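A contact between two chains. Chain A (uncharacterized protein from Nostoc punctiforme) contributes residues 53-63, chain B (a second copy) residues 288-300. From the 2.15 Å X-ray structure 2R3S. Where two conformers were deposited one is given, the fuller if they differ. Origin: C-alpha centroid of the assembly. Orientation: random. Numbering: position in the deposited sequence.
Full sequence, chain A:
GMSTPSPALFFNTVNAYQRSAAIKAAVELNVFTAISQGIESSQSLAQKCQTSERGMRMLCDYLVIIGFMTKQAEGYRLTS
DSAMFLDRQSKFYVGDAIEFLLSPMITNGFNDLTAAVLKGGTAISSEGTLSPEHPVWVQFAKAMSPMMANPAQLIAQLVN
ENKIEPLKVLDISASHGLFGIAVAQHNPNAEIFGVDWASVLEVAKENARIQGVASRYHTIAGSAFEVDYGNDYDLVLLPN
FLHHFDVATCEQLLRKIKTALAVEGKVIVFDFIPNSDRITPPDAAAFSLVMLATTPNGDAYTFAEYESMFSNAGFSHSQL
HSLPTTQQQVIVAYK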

# COMPACT_ATOMS: atom_id res chain seq x y z
N GLU A 53 -16.59 4.65 18.71
CA GLU A 53 -15.43 5.26 19.37
C GLU A 53 -14.22 4.39 19.16
O GLU A 53 -13.14 4.89 18.85
N ARG A 54 -14.39 3.08 19.32
CA ARG A 54 -13.26 2.18 19.20
C ARG A 54 -12.72 2.22 17.80
O ARG A 54 -11.51 2.17 17.61
N GLY A 55 -13.59 2.36 16.81
CA GLY A 55 -13.16 2.47 15.41
C GLY A 55 -12.38 3.73 15.14
O GLY A 55 -11.31 3.69 14.55
N MSE A 56 -12.92 4.86 15.60
CA MSE A 56 -12.20 6.12 15.52
C MSE A 56 -10.83 6.05 16.23
O MSE A 56 -9.84 6.52 15.69
N ARG A 57 -10.77 5.43 17.40
CA ARG A 57 -9.53 5.35 18.16
C ARG A 57 -8.48 4.53 17.44
O ARG A 57 -7.31 4.90 17.41
N MSE A 58 -8.90 3.39 16.90
CA MSE A 58 -7.99 2.49 16.18
C MSE A 58 -7.48 3.14 14.89
O MSE A 58 -6.28 3.09 14.61
N LEU A 59 -8.38 3.78 14.13
CA LEU A 59 -7.96 4.57 12.95
C LEU A 59 -6.97 5.70 13.30
O LEU A 59 -5.94 5.86 12.64
N CYS A 60 -7.28 6.51 14.31
CA CYS A 60 -6.45 7.67 14.64
C CYS A 60 -5.10 7.28 15.21
O CYS A 60 -4.11 7.91 14.87
N ASP A 61 -5.03 6.26 16.06
CA ASP A 61 -3.72 5.75 16.53
C ASP A 61 -2.86 5.33 15.34
O ASP A 61 -1.68 5.65 15.28
N TYR A 62 -3.46 4.66 14.37
CA TYR A 62 -2.76 4.25 13.16
C TYR A 62 -2.32 5.46 12.35
O TYR A 62 -1.19 5.52 11.88
N LEU A 63 -3.19 6.46 12.20
CA LEU A 63 -2.81 7.70 11.53
C LEU A 63 -1.66 8.46 12.24
O LEU A 63 -0.91 9.14 11.60
N SER B 288 -3.76 -3.10 15.92
CA SER B 288 -5.14 -2.93 16.30
C SER B 288 -6.04 -2.61 15.06
O SER B 288 -7.21 -3.00 15.04
N LEU B 289 -5.50 -1.91 14.04
CA LEU B 289 -6.24 -1.64 12.79
C LEU B 289 -6.59 -2.93 12.04
O LEU B 289 -7.67 -3.04 11.48
N VAL B 290 -5.65 -3.86 12.00
CA VAL B 290 -5.87 -5.21 11.49
C VAL B 290 -6.96 -5.97 12.27
O VAL B 290 -7.73 -6.75 11.69
N MSE B 291 -7.02 -5.76 13.58
CA MSE B 291 -8.08 -6.37 14.35
C MSE B 291 -9.43 -5.70 14.04
O MSE B 291 -10.40 -6.41 13.83
N LEU B 292 -9.49 -4.37 14.00
CA LEU B 292 -10.68 -3.65 13.55
C LEU B 292 -11.21 -4.18 12.20
O LEU B 292 -12.41 -4.42 12.06
N ALA B 293 -10.31 -4.39 11.24
CA ALA B 293 -10.65 -4.74 9.88
C ALA B 293 -11.15 -6.14 9.72
O ALA B 293 -11.84 -6.42 8.76
N THR B 294 -10.73 -7.04 10.61
CA THR B 294 -10.86 -8.49 10.41
C THR B 294 -11.62 -9.26 11.49
O THR B 294 -11.89 -10.45 11.32
N THR B 295 -11.93 -8.61 12.60
CA THR B 295 -12.62 -9.29 13.71
C THR B 295 -13.71 -8.36 14.22
O THR B 295 -13.59 -7.15 14.06
N PRO B 296 -14.78 -8.91 14.80
CA PRO B 296 -15.82 -8.08 15.42
C PRO B 296 -15.34 -7.23 16.59
O PRO B 296 -15.75 -6.08 16.71
N ASN B 297 -14.50 -7.79 17.46
CA ASN B 297 -14.13 -7.11 18.72
C ASN B 297 -12.69 -7.30 19.19
O ASN B 297 -12.40 -7.08 20.35
N GLY B 298 -11.80 -7.72 18.29
CA GLY B 298 -10.42 -7.98 18.63
C GLY B 298 -9.69 -6.69 18.79
O GLY B 298 -10.18 -5.63 18.39
N ASP B 299 -8.49 -6.77 19.35
CA ASP B 299 -7.68 -5.55 19.62
C ASP B 299 -6.26 -5.98 19.90
O ASP B 299 -6.01 -7.14 20.24
N ALA B 300 -5.32 -5.06 19.75
CA ALA B 300 -3.96 -5.24 20.26
C ALA B 300 -3.98 -4.68 21.68
O ALA B 300 -3.94 -3.48 21.89

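The most unusual feature is the selenomethionine Met58(A), whose terminal methyl reaches into the space between the chain B helix and the loop at Gly298(B) and Asp299(B), and sits among oxygens. Met58(A) CE lies 3.2 Å from Ser288(B) O, 3.4 Å from Gly298(B) O and 3.7 Å from Asp299(B) OD1. The CA-to-CB bond points toward chain B, and chi1 is m, chi2 t, chi3 108°, between wells. Met58(A) SE packs against the apolar Leu292(B) CD1 at 3.9 Å.

The two helices run at 141°, with axes 9.1 Å apart at closest approach. Gly55(A) has no side chain, and its CA lies 3.9 Å from Leu292(B) CD1. Leu292(B) points toward chain A with chi1 t and chi2 p. Leu289(B) has the same rotamer. It starts sideways, but its end comes nearer. Leu289(B) CD2 sits over the face of the Tyr62(A) ring, 3.5 Å from the centroid, a CH-pi contact. Tyr62(A) itself points toward chain B, with chi1 t. Leu289(B) CD1 also packs 4.3 Å from Leu59(A) CD1.

Two arginines supply the charged contacts. In both, the CA-to-CB bond points sideways to chain B, but the end of the side chain comes nearer. Arg57(A), chi1 t, forms a two-pronged salt bridge with Asp299(B): NH2 to OD2 is 3.0 Å and NH1 to OD1 is 3.2 Å. Arg54(A), chi1 p, donates from NH2 to Gly298(B) O at 2.9 Å. Asn297(B) CA lies over one face of its guanidinium.

Waters extend this network. Water 1 accepts from Arg54(A) NH1 at 2.8 Å and lies 3.0 Å from Gly298(B) O, one of more acceptors than it has protons for. Water 2 links Arg54(A) NH2 (3.1 Å) to Asp299(B) OD2 (2.5 Å), bridging a pair too far apart for a salt bridge. Water 3 joins Arg57(A) NH1, Asp61(A) OD2 and Ser288(B) OG. Water 4 connects Met58(A) O with Ser288(B) OG.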

# COMPACT_ATOMS: atom_id res chain seq x y z
CB GLU A 53 -15.64 5.45 20.88
CG GLU A 53 -14.49 6.22 21.61
CD GLU A 53 -13.33 5.35 22.15
OE1 GLU A 53 -13.54 4.16 22.46
OE2 GLU A 53 -12.19 5.87 22.30
CB ARG A 54 -13.55 0.75 19.66
CG ARG A 54 -14.40 -0.11 18.75
CD ARG A 54 -14.88 -1.35 19.50
NE ARG A 54 -13.75 -2.19 19.89
CZ ARG A 54 -13.06 -2.96 19.06
NH1 ARG A 54 -13.40 -3.08 17.79
NH2 ARG A 54 -12.04 -3.65 19.54
CB MSE A 56 -13.04 7.28 16.07
CG MSE A 56 -12.40 8.65 15.89
SE MSE A 56 -12.08 9.06 14.00
CE MSE A 56 -13.96 9.14 13.37
CB ARG A 57 -9.78 4.72 19.54
CG ARG A 57 -8.55 4.56 20.42
CD ARG A 57 -7.93 3.18 20.34
NE ARG A 57 -8.85 2.15 20.80
CZ ARG A 57 -8.61 0.85 20.78
NH1 ARG A 57 -7.47 0.37 20.32
NH2 ARG A 57 -9.53 0.01 21.24
CB MSE A 58 -8.67 1.16 15.93
CG MSE A 58 -8.96 0.45 17.24
SE MSE A 58 -10.45 -0.79 17.24
CE MSE A 58 -9.41 -2.46 17.32
CB LEU A 59 -9.19 5.14 12.19
CG LEU A 59 -8.92 5.91 10.87
CD1 LEU A 59 -8.22 5.01 9.82
CD2 LEU A 59 -10.23 6.55 10.33
CB CYS A 60 -7.18 8.60 15.60
SG CYS A 60 -8.59 9.48 14.83
CB ASP A 61 -3.88 4.57 17.47
CG ASP A 61 -4.39 4.96 18.83
OD1 ASP A 61 -4.23 6.12 19.23
OD2 ASP A 61 -4.95 4.07 19.51
CB TYR A 62 -3.66 3.34 12.32
CG TYR A 62 -2.99 2.67 11.14
CD1 TYR A 62 -2.95 3.28 9.89
CD2 TYR A 62 -2.39 1.43 11.27
CE1 TYR A 62 -2.34 2.67 8.81
CE2 TYR A 62 -1.77 0.81 10.20
CZ TYR A 62 -1.74 1.44 8.98
OH TYR A 62 -1.16 0.81 7.92
CB LEU A 63 -4.04 8.61 11.34
CG LEU A 63 -5.11 8.06 10.36
CD1 LEU A 63 -6.34 8.97 10.41
CD2 LEU A 63 -4.64 7.84 8.88
CB SER B 288 -5.26 -1.89 17.43
OG SER B 288 -5.30 -0.58 16.89
CB LEU B 289 -5.46 -0.71 11.85
CG LEU B 289 -6.31 -0.03 10.76
CD1 LEU B 289 -7.23 1.06 11.33
CD2 LEU B 289 -5.45 0.56 9.67
CB VAL B 290 -4.57 -6.03 11.55
CG1 VAL B 290 -4.77 -7.42 10.93
CG2 VAL B 290 -3.41 -5.25 10.83
CB MSE B 291 -7.78 -6.34 15.85
CG MSE B 291 -6.69 -7.31 16.30
SE MSE B 291 -7.00 -9.21 15.96
CE MSE B 291 -6.17 -9.51 14.15
CB LEU B 292 -10.43 -2.14 13.47
CG LEU B 292 -11.63 -1.31 12.99
CD1 LEU B 292 -12.69 -1.20 14.09
CD2 LEU B 292 -11.22 0.09 12.49
CB ALA B 293 -9.43 -4.57 9.00
CB THR B 294 -9.45 -9.18 10.24
OG1 THR B 294 -8.68 -9.08 11.46
CG2 THR B 294 -8.64 -8.57 9.01
CB THR B 295 -11.66 -9.70 14.88
OG1 THR B 295 -11.10 -8.54 15.47
CG2 THR B 295 -10.54 -10.60 14.39
CB PRO B 296 -16.84 -9.11 15.93
CG PRO B 296 -16.57 -10.34 15.16
CD PRO B 296 -15.11 -10.34 14.88
CB ASN B 297 -15.06 -7.59 19.82
CG ASN B 297 -16.50 -7.17 19.59
OD1 ASN B 297 -16.80 -5.97 19.56
ND2 ASN B 297 -17.39 -8.15 19.44
CB ASP B 299 -8.27 -4.85 20.86
CG ASP B 299 -7.96 -3.38 20.95
OD1 ASP B 299 -7.15 -2.82 20.17
OD2 ASP B 299 -8.55 -2.76 21.88
CB ALA B 300 -2.91 -4.50 19.38
O HOH W 1 -12.17 -5.08 16.27
O HOH W 2 -10.91 -3.48 22.42
O HOH W 3 -5.27 1.71 18.84
O HOH W 4 -3.76 1.08 14.80